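Local coordinates for MccB protein (Escherichia coli, PDB 6OM4) that attaches AMP to the formylated MccA peptide through a phosphoramidate bond during microcin C biosynthesis, in an ATP-dependent manner related to that of ubiquitin-activating E1 enzymes, at residues 206-211 with 233-238; 219-224 with 257-262; 244-249 with 321-326; 253-258 with 317-322; 261-266 with 333-338. One frame throughout, in Å; residues are numbered along the deposited sequence.

Interaction 1. Residues 206-211 with 233-238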
# COMPACT_ATOMS: atom_id res chain seq x y z
N ALA A 206 15.79 6.44 -3.93
CA ALA A 206 14.85 6.67 -2.86
C ALA A 206 14.62 5.36 -2.10
O ALA A 206 15.07 4.31 -2.53
CB ALA A 206 13.56 7.22 -3.42
N ASP A 207 13.85 5.43 -1.02
CA ASP A 207 13.49 4.22 -0.26
C ASP A 207 12.72 3.26 -1.16
O ASP A 207 12.90 2.04 -1.03
CB ASP A 207 12.73 4.58 1.02
CG ASP A 207 13.65 5.27 2.04
OD1 ASP A 207 14.35 4.54 2.75
OD2 ASP A 207 13.71 6.52 2.07
N ILE A 208 11.85 3.81 -2.03
CA ILE A 208 11.05 3.05 -2.99
C ILE A 208 10.57 4.01 -4.10
O ILE A 208 10.34 5.22 -3.85
CB ILE A 208 9.88 2.32 -2.30
CG1 ILE A 208 9.19 1.38 -3.28
CG2 ILE A 208 8.92 3.31 -1.63
CD1 ILE A 208 8.30 0.33 -2.63
N TRP A 209 10.50 3.48 -5.32
CA TRP A 209 9.82 4.11 -6.40
C TRP A 209 8.40 3.56 -6.52
O TRP A 209 8.19 2.33 -6.64
CB TRP A 209 10.54 3.83 -7.73
CG TRP A 209 11.88 4.48 -7.88
CD1 TRP A 209 12.60 5.22 -6.99
CD2 TRP A 209 12.66 4.41 -9.09
NE1 TRP A 209 13.78 5.64 -7.58
CE2 TRP A 209 13.85 5.12 -8.85
CE3 TRP A 209 12.43 3.82 -10.33
CZ2 TRP A 209 14.82 5.27 -9.86
CZ3 TRP A 209 13.38 3.96 -11.32
CH2 TRP A 209 14.58 4.62 -11.06
N VAL A 210 7.45 4.49 -6.68
CA VAL A 210 6.14 4.15 -7.09
C VAL A 210 6.10 4.33 -8.60
O VAL A 210 6.19 5.45 -9.09
CB VAL A 210 5.08 5.03 -6.40
CG1 VAL A 210 3.70 4.76 -7.00
CG2 VAL A 210 5.09 4.84 -4.88
N VAL A 211 5.88 3.24 -9.32
CA VAL A 211 5.93 3.24 -10.76
C VAL A 211 4.49 3.30 -11.28
O VAL A 211 3.79 2.27 -11.35
CB VAL A 211 6.72 2.04 -11.32
CG1 VAL A 211 6.81 2.12 -12.83
CG2 VAL A 211 8.09 1.95 -10.69
N PRO A 233 14.38 -0.55 -4.72
CA PRO A 233 13.04 -1.12 -4.59
C PRO A 233 12.00 -0.32 -5.40
O PRO A 233 12.10 0.89 -5.50
CB PRO A 233 12.73 -1.12 -3.08
CG PRO A 233 14.09 -0.85 -2.41
CD PRO A 233 14.95 -0.12 -3.43
N TYR A 234 10.99 -1.01 -5.93
CA TYR A 234 9.88 -0.33 -6.60
C TYR A 234 8.59 -1.12 -6.41
O TYR A 234 8.61 -2.30 -6.11
CB TYR A 234 10.17 -0.08 -8.08
CG TYR A 234 10.06 -1.29 -8.96
CD1 TYR A 234 8.82 -1.70 -9.45
CD2 TYR A 234 11.16 -2.05 -9.33
CE1 TYR A 234 8.69 -2.80 -10.28
CE2 TYR A 234 11.04 -3.16 -10.14
CZ TYR A 234 9.80 -3.56 -10.62
OH TYR A 234 9.55 -4.66 -11.40
N ILE A 235 7.46 -0.44 -6.62
CA ILE A 235 6.20 -1.09 -6.72
C ILE A 235 5.45 -0.54 -7.94
O ILE A 235 5.50 0.65 -8.20
CB ILE A 235 5.40 -0.93 -5.42
CG1 ILE A 235 4.11 -1.76 -5.52
CG2 ILE A 235 5.16 0.54 -5.06
CD1 ILE A 235 3.33 -1.87 -4.24
N ASN A 236 4.86 -1.44 -8.72
CA ASN A 236 4.04 -1.03 -9.88
C ASN A 236 2.57 -1.06 -9.46
O ASN A 236 2.19 -1.88 -8.66
CB ASN A 236 4.37 -1.93 -11.07
CG ASN A 236 3.78 -1.51 -12.40
OD1 ASN A 236 3.42 -2.39 -13.18
ND2 ASN A 236 3.78 -0.21 -12.72
N ALA A 237 1.73 -0.17 -10.03
CA ALA A 237 0.29 -0.32 -9.85
C ALA A 237 -0.40 0.31 -11.05
O ALA A 237 0.18 1.15 -11.72
CB ALA A 237 -0.18 0.35 -8.58
N GLY A 238 -1.66 -0.07 -11.24
CA GLY A 238 -2.45 0.47 -12.29
C GLY A 238 -3.64 -0.42 -12.56
O GLY A 238 -4.26 -0.90 -11.64
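I208 lays its side chain across the start of strand 234-238. CB is still remote, 4.1 Å from P233 O. With CG1 anti to the backbone N (chi1 -172°), the longer branch is carried over the neighbouring strand, where I208 CG1 comes within 3.8 Å of Y234 CA. The end methyl, I208 CD1, then settles on the branch methyl I235 CG2 at 4.0 Å, an apolar contact between two beta-branched residues. Just before this pair the P233 ring leans on the D207 carbonyl; a proline, with no N-H to offer, suits this place ahead of the first backbone bond. The strands run parallel, 15° apart, and close the beta-alpha-beta unit of the Rossmann-like ThiF fold, in which helix 219-230 connects 208-211 to 234-240. W209 holds the pairing by donating to P233 O and accepting from I235 N, while V211 N reaches I235 O at 2.8 Å. On the opposite face from V210 and I235, V211 CG2 rests 3.9 Å from Y234 CB, and C227 and V223 of the helix pack over this side. V211 O is gripped twice. N236 ND2 donates to it over 2.8 Å from above the carbonyl plane, and A237 N adds a weak bond of 3.5 Å. The other end of the same amide, N236 OD1, is hydrogen-bonded to a polar side chain of the bound peptide.

Interaction 2. Residues 219-224 with 257-262. With ZN (zinc ion), chain E.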
# COMPACT_ATOMS: atom_id res chain seq x y z
N LEU A 219 7.82 0.30 -20.65
CA LEU A 219 8.47 1.12 -19.62
C LEU A 219 8.70 0.26 -18.38
O LEU A 219 9.73 0.35 -17.72
CB LEU A 219 7.58 2.31 -19.28
CG LEU A 219 8.05 3.17 -18.13
CD1 LEU A 219 9.39 3.80 -18.38
CD2 LEU A 219 7.02 4.24 -17.85
N ILE A 220 7.70 -0.55 -18.04
CA ILE A 220 7.81 -1.36 -16.84
C ILE A 220 9.05 -2.26 -16.97
O ILE A 220 9.79 -2.48 -16.01
CB ILE A 220 6.53 -2.17 -16.56
CG1 ILE A 220 6.66 -2.96 -15.26
CG2 ILE A 220 6.12 -3.06 -17.72
CD1 ILE A 220 7.01 -2.11 -14.05
N ASN A 221 9.29 -2.76 -18.18
CA ASN A 221 10.49 -3.64 -18.40
C ASN A 221 11.79 -2.86 -18.19
O ASN A 221 12.74 -3.37 -17.54
CB ASN A 221 10.43 -4.32 -19.77
CG ASN A 221 9.17 -5.12 -19.95
OD1 ASN A 221 8.19 -4.59 -20.46
ND2 ASN A 221 9.18 -6.35 -19.46
N TRP A 222 11.83 -1.62 -18.69
CA TRP A 222 12.97 -0.75 -18.48
C TRP A 222 13.18 -0.50 -16.99
O TRP A 222 14.32 -0.51 -16.48
CB TRP A 222 12.78 0.60 -19.16
CG TRP A 222 12.77 0.56 -20.65
CD1 TRP A 222 13.17 -0.45 -21.47
CD2 TRP A 222 12.40 1.66 -21.50
NE1 TRP A 222 13.09 -0.04 -22.78
CE2 TRP A 222 12.55 1.22 -22.82
CE3 TRP A 222 11.92 2.96 -21.26
CZ2 TRP A 222 12.27 2.04 -23.92
CZ3 TRP A 222 11.60 3.76 -22.34
CH2 TRP A 222 11.79 3.30 -23.65
N VAL A 223 12.08 -0.12 -16.31
CA VAL A 223 12.17 0.24 -14.88
C VAL A 223 12.70 -0.96 -14.08
O VAL A 223 13.55 -0.84 -13.25
CB VAL A 223 10.81 0.73 -14.36
CG1 VAL A 223 10.85 0.89 -12.85
CG2 VAL A 223 10.37 2.02 -15.03
N ASN A 224 12.15 -2.12 -14.36
CA ASN A 224 12.49 -3.34 -13.70
C ASN A 224 14.00 -3.57 -13.85
O ASN A 224 14.70 -3.79 -12.86
CB ASN A 224 11.66 -4.48 -14.26
CG ASN A 224 12.02 -5.82 -13.64
OD1 ASN A 224 12.68 -6.67 -14.27
ND2 ASN A 224 11.65 -5.97 -12.41
N CYS A 257 11.53 -10.35 -9.62
CA CYS A 257 11.35 -9.16 -10.43
C CYS A 257 10.22 -9.42 -11.44
O CYS A 257 9.65 -10.50 -11.48
CB CYS A 257 12.66 -8.74 -11.10
SG CYS A 257 13.04 -9.66 -12.60
N TYR A 258 9.88 -8.38 -12.21
CA TYR A 258 8.79 -8.44 -13.18
C TYR A 258 8.98 -9.56 -14.22
O TYR A 258 7.98 -10.07 -14.74
CB TYR A 258 8.68 -7.09 -13.87
CG TYR A 258 7.38 -6.86 -14.62
CD1 TYR A 258 6.21 -6.51 -13.96
CD2 TYR A 258 7.35 -6.92 -15.99
CE1 TYR A 258 5.04 -6.25 -14.66
CE2 TYR A 258 6.19 -6.66 -16.71
CZ TYR A 258 5.04 -6.30 -16.03
OH TYR A 258 3.91 -6.04 -16.77
N GLU A 259 10.23 -9.99 -14.46
CA GLU A 259 10.53 -10.97 -15.56
C GLU A 259 10.86 -12.37 -15.02
O GLU A 259 11.01 -13.31 -15.79
CB GLU A 259 11.63 -10.39 -16.43
CG GLU A 259 11.13 -9.11 -17.09
CD GLU A 259 11.68 -8.72 -18.44
OE1 GLU A 259 12.28 -9.57 -19.13
OE2 GLU A 259 11.53 -7.54 -18.75
N CYS A 260 10.87 -12.55 -13.70
CA CYS A 260 11.26 -13.85 -13.14
C CYS A 260 10.35 -14.95 -13.68
O CYS A 260 10.84 -16.00 -14.14
CB CYS A 260 11.19 -13.87 -11.62
SG CYS A 260 12.68 -13.24 -10.80
N GLN A 261 9.04 -14.73 -13.56
CA GLN A 261 8.05 -15.70 -14.01
C GLN A 261 7.40 -15.14 -15.27
O GLN A 261 7.28 -13.93 -15.43
CB GLN A 261 6.99 -15.97 -12.94
CG GLN A 261 7.59 -16.19 -11.56
CD GLN A 261 8.25 -17.54 -11.49
OE1 GLN A 261 7.80 -18.48 -12.15
NE2 GLN A 261 9.30 -17.64 -10.69
N LYS A 262 6.97 -16.03 -16.15
CA LYS A 262 6.63 -15.62 -17.50
C LYS A 262 5.11 -15.68 -17.66
O LYS A 262 4.59 -16.48 -18.43
CB LYS A 262 7.41 -16.49 -18.49
CG LYS A 262 8.90 -16.50 -18.19
CD LYS A 262 9.79 -17.15 -19.22
CE LYS A 262 11.25 -17.11 -18.81
NZ LYS A 262 11.63 -15.78 -18.27
ZN ZN E . 13.85 -11.69 -12.07
O HOH W 1 13.14 -6.05 -17.10
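The CxxC half of a four-cysteine zinc site, C257 to C260, is packed by Y258 and E259 against I220 and N221 on helix 219-224. The Y258 ring presents a face to the helix, and I220 CG1 sits over its centre, 3.6 Å from the centroid and 9° off the normal, a close CH-pi contact. I220 CG2 extends the same cover toward Y258 CE2 and CZ. A branched aliphatic chain suits this spot because two of its carbons can lie on one aromatic surface. Beside it, N221 ND2 donates to E259 OE2 at 2.7 Å, nearly straight at 165°, but arrives from above the carboxylate plane; the two flat groups stand 79° apart. Water 1 also binds E259 OE2 and links it to N221 O. The zinc ion is held by C257 SG at 2.2 Å and C260 SG at 2.3 Å, with C343 and C346 completing the tetrathiolate. A type I turn folds the pair together and aims backbone amides at sulfur: C257 N donates to C260 SG (3.3 Å) and E259 N to C257 SG (3.4 Å). By holding the E259 carboxylate, N221 and water 1 probably steady one of the N-H groups expected to offset thiolate charge.

Interaction 3. Residues 244-249 with 321-326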
# COMPACT_ATOMS: atom_id res chain seq x y z
N ALA A 244 -8.22 -3.78 -11.48
CA ALA A 244 -7.24 -3.03 -10.69
C ALA A 244 -6.03 -3.94 -10.45
O ALA A 244 -6.23 -5.10 -10.12
CB ALA A 244 -7.86 -2.62 -9.39
N VAL A 245 -4.82 -3.43 -10.66
CA VAL A 245 -3.59 -4.23 -10.47
C VAL A 245 -2.64 -3.52 -9.52
O VAL A 245 -2.38 -2.33 -9.66
CB VAL A 245 -2.90 -4.55 -11.81
CG1 VAL A 245 -1.57 -5.29 -11.58
CG2 VAL A 245 -3.82 -5.35 -12.71
N PHE A 246 -2.05 -4.27 -8.57
CA PHE A 246 -0.93 -3.68 -7.83
C PHE A 246 0.06 -4.80 -7.58
O PHE A 246 -0.32 -5.95 -7.54
CB PHE A 246 -1.33 -3.00 -6.51
CG PHE A 246 -1.78 -3.90 -5.38
CD1 PHE A 246 -2.99 -4.58 -5.45
CD2 PHE A 246 -1.02 -4.07 -4.24
CE1 PHE A 246 -3.43 -5.37 -4.40
CE2 PHE A 246 -1.43 -4.90 -3.21
CZ PHE A 246 -2.64 -5.55 -3.28
N GLY A 247 1.30 -4.38 -7.44
CA GLY A 247 2.41 -5.30 -7.46
C GLY A 247 2.97 -5.51 -8.85
O GLY A 247 2.42 -5.11 -9.89
N PRO A 248 4.18 -6.09 -8.94
CA PRO A 248 4.92 -6.56 -7.78
C PRO A 248 5.61 -5.43 -6.99
O PRO A 248 5.81 -4.33 -7.51
CB PRO A 248 5.95 -7.46 -8.46
CG PRO A 248 6.28 -6.70 -9.72
CD PRO A 248 4.93 -6.22 -10.19
N LEU A 249 5.91 -5.73 -5.73
CA LEU A 249 6.79 -4.92 -4.91
C LEU A 249 8.17 -5.61 -4.97
O LEU A 249 8.32 -6.69 -4.43
CB LEU A 249 6.23 -4.82 -3.49
CG LEU A 249 7.11 -4.29 -2.37
CD1 LEU A 249 8.11 -3.25 -2.79
CD2 LEU A 249 6.29 -3.76 -1.20
N LYS A 321 4.27 -10.92 -6.00
CA LYS A 321 2.90 -11.10 -6.51
C LYS A 321 2.48 -9.87 -7.33
O LYS A 321 2.76 -8.77 -6.96
CB LYS A 321 1.90 -11.34 -5.37
CG LYS A 321 2.09 -12.67 -4.65
CD LYS A 321 1.08 -12.95 -3.58
CE LYS A 321 1.55 -14.09 -2.71
NZ LYS A 321 0.42 -14.62 -1.92
N ARG A 322 1.77 -10.11 -8.44
CA ARG A 322 1.08 -9.05 -9.15
C ARG A 322 -0.40 -9.37 -8.98
O ARG A 322 -0.81 -10.44 -9.46
CB ARG A 322 1.48 -9.06 -10.62
CG ARG A 322 0.78 -8.03 -11.50
CD ARG A 322 1.54 -7.88 -12.81
NE ARG A 322 0.94 -6.92 -13.75
CZ ARG A 322 0.08 -7.23 -14.72
NH1 ARG A 322 -0.23 -8.49 -14.95
NH2 ARG A 322 -0.43 -6.24 -15.47
N ILE A 323 -1.13 -8.51 -8.23
CA ILE A 323 -2.45 -8.83 -7.73
C ILE A 323 -3.51 -8.07 -8.54
O ILE A 323 -3.39 -6.87 -8.70
CB ILE A 323 -2.55 -8.51 -6.22
CG1 ILE A 323 -1.49 -9.28 -5.42
CG2 ILE A 323 -3.95 -8.76 -5.69
CD1 ILE A 323 -1.19 -8.75 -4.05
N GLY A 324 -4.51 -8.78 -9.04
CA GLY A 324 -5.65 -8.18 -9.73
C GLY A 324 -6.90 -8.27 -8.88
O GLY A 324 -7.24 -9.35 -8.35
N ILE A 325 -7.67 -7.17 -8.87
CA ILE A 325 -8.96 -7.10 -8.29
C ILE A 325 -9.96 -6.74 -9.40
O ILE A 325 -9.86 -5.66 -9.99
CB ILE A 325 -9.02 -6.07 -7.15
CG1 ILE A 325 -7.96 -6.35 -6.08
CG2 ILE A 325 -10.43 -6.02 -6.57
CD1 ILE A 325 -6.67 -5.63 -6.32
N TRP A 326 -10.89 -7.65 -9.68
CA TRP A 326 -11.87 -7.47 -10.73
C TRP A 326 -12.90 -6.45 -10.25
O TRP A 326 -13.13 -6.33 -9.05
CB TRP A 326 -12.51 -8.81 -11.13
CG TRP A 326 -11.77 -9.63 -12.16
CD1 TRP A 326 -12.27 -10.05 -13.36
CD2 TRP A 326 -10.44 -10.20 -12.10
NE1 TRP A 326 -11.36 -10.80 -14.05
CE2 TRP A 326 -10.22 -10.91 -13.30
CE3 TRP A 326 -9.39 -10.14 -11.17
CZ2 TRP A 326 -9.02 -11.56 -13.58
CZ3 TRP A 326 -8.21 -10.79 -11.44
CH2 TRP A 326 -8.02 -11.47 -12.64
O HOH W 2 2.45 -4.89 -12.50
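This is an antiparallel strand pairing, A244 to G247 against R322 to I325, in the mixed sheet of the ThiF fold, on the side where antiparallel strands extend its parallel Rossmann-like part. A244 with I325 and F246 with I323 are hydrogen-bonded pairs, each with two backbone bonds of 2.8 to 2.9 Å. On their face, F246 and I323 lie side by side, F246 CZ touching I323 CD1 at 3.6 Å, while I325 CD1 meets the ring edge in plane at F246 CE1 (3.8 Å). L301 of helix 292-311 packs onto this apolar patch. G247 has phi 91°, and a CB there would run into K321 O, which accounts for the glycine; a cis peptide follows, before P248. On the other face V245 CG1 lies over one side of the R322 guanidinium, 3.7 Å from R322 NE. R322 NH1 and NH2 bind the backbone of the bound peptide, whereas R322 NE donates in the guanidinium plane to water 2, which sits 2.6 Å from G247 O.

Interaction 4. Residues 253-258 with 317-322. With ZN (zinc ion), chain E.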
# COMPACT_ATOMS: atom_id res chain seq x y z
N GLY A 253 17.31 -8.58 -4.05
CA GLY A 253 17.85 -9.78 -3.44
C GLY A 253 16.86 -10.59 -2.64
O GLY A 253 17.25 -11.59 -2.06
N LYS A 254 15.57 -10.22 -2.64
CA LYS A 254 14.55 -10.77 -1.74
C LYS A 254 13.33 -11.27 -2.52
O LYS A 254 12.87 -12.39 -2.34
CB LYS A 254 14.14 -9.68 -0.73
CG LYS A 254 13.02 -10.04 0.22
CD LYS A 254 12.84 -8.99 1.31
CE LYS A 254 11.41 -8.62 1.62
NZ LYS A 254 10.75 -9.65 2.45
N THR A 255 12.74 -10.42 -3.36
CA THR A 255 11.60 -10.85 -4.10
C THR A 255 11.96 -11.11 -5.56
O THR A 255 13.05 -10.75 -6.01
CB THR A 255 10.47 -9.81 -4.07
OG1 THR A 255 10.97 -8.64 -4.72
CG2 THR A 255 10.00 -9.51 -2.68
N GLY A 256 11.02 -11.72 -6.28
CA GLY A 256 11.12 -11.81 -7.73
C GLY A 256 11.04 -10.44 -8.37
O GLY A 256 10.57 -9.46 -7.75
N CYS A 257 11.53 -10.35 -9.62
CA CYS A 257 11.35 -9.16 -10.43
C CYS A 257 10.22 -9.42 -11.44
O CYS A 257 9.65 -10.50 -11.48
CB CYS A 257 12.66 -8.74 -11.10
SG CYS A 257 13.04 -9.66 -12.60
N TYR A 258 9.88 -8.38 -12.21
CA TYR A 258 8.79 -8.44 -13.18
C TYR A 258 8.98 -9.56 -14.22
O TYR A 258 7.98 -10.07 -14.74
CB TYR A 258 8.68 -7.09 -13.87
CG TYR A 258 7.38 -6.86 -14.62
CD1 TYR A 258 6.21 -6.51 -13.96
CD2 TYR A 258 7.35 -6.92 -15.99
CE1 TYR A 258 5.04 -6.25 -14.66
CE2 TYR A 258 6.19 -6.66 -16.71
CZ TYR A 258 5.04 -6.30 -16.03
OH TYR A 258 3.91 -6.04 -16.77
N LEU A 317 1.36 -6.90 0.83
CA LEU A 317 0.67 -7.97 0.13
C LEU A 317 1.38 -8.36 -1.18
O LEU A 317 1.30 -9.55 -1.57
CB LEU A 317 -0.75 -7.52 -0.17
CG LEU A 317 -1.87 -7.99 0.74
CD1 LEU A 317 -1.44 -8.29 2.16
CD2 LEU A 317 -3.05 -7.02 0.70
N SER A 318 2.04 -7.40 -1.86
CA SER A 318 2.49 -7.62 -3.23
C SER A 318 3.95 -8.07 -3.32
O SER A 318 4.50 -8.08 -4.40
CB SER A 318 2.20 -6.44 -4.12
OG SER A 318 2.98 -5.31 -3.77
N LEU A 319 4.58 -8.45 -2.20
CA LEU A 319 5.88 -9.15 -2.33
C LEU A 319 5.66 -10.40 -3.20
O LEU A 319 4.81 -11.26 -2.87
CB LEU A 319 6.36 -9.59 -0.94
CG LEU A 319 7.30 -8.72 -0.12
CD1 LEU A 319 7.36 -7.27 -0.51
CD2 LEU A 319 7.01 -8.87 1.36
N ASN A 320 6.42 -10.54 -4.29
CA ASN A 320 6.42 -11.77 -5.11
C ASN A 320 5.08 -11.98 -5.81
O ASN A 320 4.78 -13.11 -6.22
CB ASN A 320 6.75 -13.01 -4.26
CG ASN A 320 8.11 -12.93 -3.63
OD1 ASN A 320 9.09 -12.80 -4.36
ND2 ASN A 320 8.18 -13.00 -2.30
N LYS A 321 4.27 -10.92 -6.00
CA LYS A 321 2.90 -11.10 -6.51
C LYS A 321 2.48 -9.87 -7.33
O LYS A 321 2.76 -8.77 -6.96
CB LYS A 321 1.90 -11.34 -5.37
CG LYS A 321 2.09 -12.67 -4.65
CD LYS A 321 1.08 -12.95 -3.58
CE LYS A 321 1.55 -14.09 -2.71
NZ LYS A 321 0.42 -14.62 -1.92
N ARG A 322 1.77 -10.11 -8.44
CA ARG A 322 1.08 -9.05 -9.15
C ARG A 322 -0.40 -9.37 -8.98
O ARG A 322 -0.81 -10.44 -9.46
CB ARG A 322 1.48 -9.06 -10.62
CG ARG A 322 0.78 -8.03 -11.50
CD ARG A 322 1.54 -7.88 -12.81
NE ARG A 322 0.94 -6.92 -13.75
CZ ARG A 322 0.08 -7.23 -14.72
NH1 ARG A 322 -0.23 -8.49 -14.95
NH2 ARG A 322 -0.43 -6.24 -15.47
ZN ZN E . 13.85 -11.69 -12.07
O HOH W 3 10.59 -13.25 -0.96
O HOH W 4 7.98 -9.08 -6.14
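The R322 guanidinium has Y258 OH 4.1 Å above one face, offset toward the rim, and the Y258 ring brings CE1 to 4.3 Å from R322 NE. R322 NH1 is hydrogen-bonded to Q335 OE1, and Y258 and R322 both pack on the backbone of the bound peptide. A further flat group, the N320 amide, works by its two ends. N320 OD1 accepts from G256 N at 2.9 Å, nearly in line with its own C=O (163°), and passes 3.3 Å from T255 CB. N320 ND2 donates to water 3, which reaches K254 O. N320 occupies the third position of a type II turn, S318 to K321, where its positive phi of 67° is a conformation that asparagine tolerates well. This turn leads into strand 321-326 of the sheet and is thereby joined to the loop that delivers C257 to zinc. Water 4 adds a second bridge, from N320 N to G256 O. T255 points CG2 across L319, 3.8 Å from L319 CG; with OG1 between the backbone N and the carbonyl carbon (chi1 63°), the hydroxyl accepts from V251 N and donates to G256 O.

Interaction 5. Residues 261-266 with 333-338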
# COMPACT_ATOMS: atom_id res chain seq x y z
N GLN A 261 9.04 -14.73 -13.56
CA GLN A 261 8.05 -15.70 -14.01
C GLN A 261 7.40 -15.14 -15.27
O GLN A 261 7.28 -13.93 -15.43
CB GLN A 261 6.99 -15.97 -12.94
CG GLN A 261 7.59 -16.19 -11.56
CD GLN A 261 8.25 -17.54 -11.49
OE1 GLN A 261 7.80 -18.48 -12.15
NE2 GLN A 261 9.30 -17.64 -10.69
N LYS A 262 6.97 -16.03 -16.15
CA LYS A 262 6.63 -15.62 -17.50
C LYS A 262 5.11 -15.68 -17.66
O LYS A 262 4.59 -16.48 -18.43
CB LYS A 262 7.41 -16.49 -18.49
CG LYS A 262 8.90 -16.50 -18.19
CD LYS A 262 9.79 -17.15 -19.22
CE LYS A 262 11.25 -17.11 -18.81
NZ LYS A 262 11.63 -15.78 -18.27
N VAL A 263 4.43 -14.81 -16.90
CA VAL A 263 2.99 -14.86 -16.82
C VAL A 263 2.39 -13.75 -17.70
O VAL A 263 1.38 -13.95 -18.35
CB VAL A 263 2.49 -14.72 -15.36
CG1 VAL A 263 1.08 -15.28 -15.23
CG2 VAL A 263 3.42 -15.38 -14.35
N VAL A 264 3.02 -12.59 -17.72
CA VAL A 264 2.47 -11.45 -18.47
C VAL A 264 3.02 -11.51 -19.90
O VAL A 264 4.18 -11.88 -20.10
CB VAL A 264 2.79 -10.12 -17.77
CG1 VAL A 264 2.05 -8.93 -18.38
CG2 VAL A 264 2.48 -10.19 -16.29
N ALA A 265 2.18 -11.21 -20.90
CA ALA A 265 2.64 -11.16 -22.31
C ALA A 265 3.81 -10.17 -22.41
O ALA A 265 3.80 -9.13 -21.78
CB ALA A 265 1.52 -10.74 -23.23
N ASP A 266 4.82 -10.49 -23.21
CA ASP A 266 5.84 -9.46 -23.49
C ASP A 266 6.02 -9.20 -24.99
O ASP A 266 6.70 -8.22 -25.32
CB ASP A 266 7.18 -9.79 -22.85
CG ASP A 266 7.78 -11.07 -23.37
OD1 ASP A 266 7.02 -11.90 -23.89
OD2 ASP A 266 9.01 -11.20 -23.27
N HIS A 333 -7.10 -12.20 -7.63
CA HIS A 333 -6.20 -13.22 -8.15
C HIS A 333 -4.76 -12.71 -8.15
O HIS A 333 -4.51 -11.61 -8.61
CB HIS A 333 -6.63 -13.62 -9.57
CG HIS A 333 -5.80 -14.71 -10.12
ND1 HIS A 333 -4.69 -14.46 -10.92
CD2 HIS A 333 -5.84 -16.04 -9.91
CE1 HIS A 333 -4.11 -15.61 -11.22
NE2 HIS A 333 -4.81 -16.60 -10.60
N SER A 334 -3.80 -13.53 -7.69
CA SER A 334 -2.37 -13.17 -7.66
C SER A 334 -1.65 -13.94 -8.76
O SER A 334 -1.84 -15.16 -8.89
CB SER A 334 -1.72 -13.51 -6.31
OG SER A 334 -2.46 -12.93 -5.25
N GLN A 335 -0.83 -13.25 -9.55
CA GLN A 335 0.14 -13.89 -10.42
C GLN A 335 1.43 -14.04 -9.62
O GLN A 335 1.94 -13.07 -9.05
CB GLN A 335 0.41 -13.08 -11.69
CG GLN A 335 -0.78 -12.91 -12.61
CD GLN A 335 -0.50 -11.87 -13.68
OE1 GLN A 335 0.34 -10.99 -13.53
NE2 GLN A 335 -1.20 -11.99 -14.80
N ASN A 336 1.98 -15.24 -9.63
CA ASN A 336 3.19 -15.53 -8.90
C ASN A 336 4.36 -14.84 -9.60
O ASN A 336 4.62 -15.11 -10.77
CB ASN A 336 3.31 -17.05 -8.84
CG ASN A 336 4.53 -17.54 -8.08
OD1 ASN A 336 5.41 -16.77 -7.73
ND2 ASN A 336 4.57 -18.84 -7.84
N MET A 337 5.05 -13.94 -8.90
CA MET A 337 6.30 -13.36 -9.37
C MET A 337 7.43 -13.61 -8.35
O MET A 337 8.21 -12.71 -8.02
CB MET A 337 6.14 -11.87 -9.65
CG MET A 337 5.20 -11.57 -10.82
SD MET A 337 5.32 -9.87 -11.38
CE MET A 337 4.59 -10.05 -13.01
N GLY A 338 7.49 -14.83 -7.81
CA GLY A 338 8.60 -15.25 -6.95
C GLY A 338 9.92 -15.33 -7.72
O GLY A 338 9.95 -15.39 -8.95
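Q261, the first residue after the zinc-binding C260, points its side chain at the end of the strand, with its CB and CG each 3.3 Å from N336 O. Its chain bends at chi2 (-74°), which brings CD round toward G338, and Q261 NE2 donates to G338 O over 2.9 Å at 169°. G338 O lies in the plane of the Q261 amide, yet NE2 stands above the plane of the G338 carbonyl. G338 is itself positioned by an Asx turn in which its N donates to N336 OD1 at 2.8 Å. V263 comes next, and its CG1 slides past the Q335 chain in the opposite direction, 4.0 Å from Q335 CG. V264 then turns CG2 to the tip of Q335, 3.6 Å from OE1, and onto the thioether methyl M337 CE at 3.9 Å. After it the backbone of A265 hydrogen-bonds to the bound peptide. The contact thus ties the loop beyond the zinc cysteines to strand 333-336, the last strand of the ThiF-fold sheet in this chain. The valine methyls beside Q335 are apolar, consistent with its amide being oriented by R322 NH1 at OE1 and by the peptide backbone at NE2.

Interactions 1, 3 and 5 follow the mixed sheet outward. N236 O meets G247 N at 2.9 Å where interaction 1 passes into interaction 3, and R322 O meets Q335 N at 2.8 Å where interaction 3 passes into interaction 5. Interactions 2 and 4 share C257 and Y258, so the zinc-bearing loop rests on helix 219-224 at one end and on the turn 318-321 at the other. V211 CG2 touches V223 CG1 at 3.7 Å, joining interactions 1 and 2. L219 of interaction 2 touches the bound nucleotide. N236, R322, Q335 and A265, the last in the loop after the zinc cysteines, hydrogen-bond to the peptide, so residues of interactions 1, 3, 4 and 5 take part in binding it.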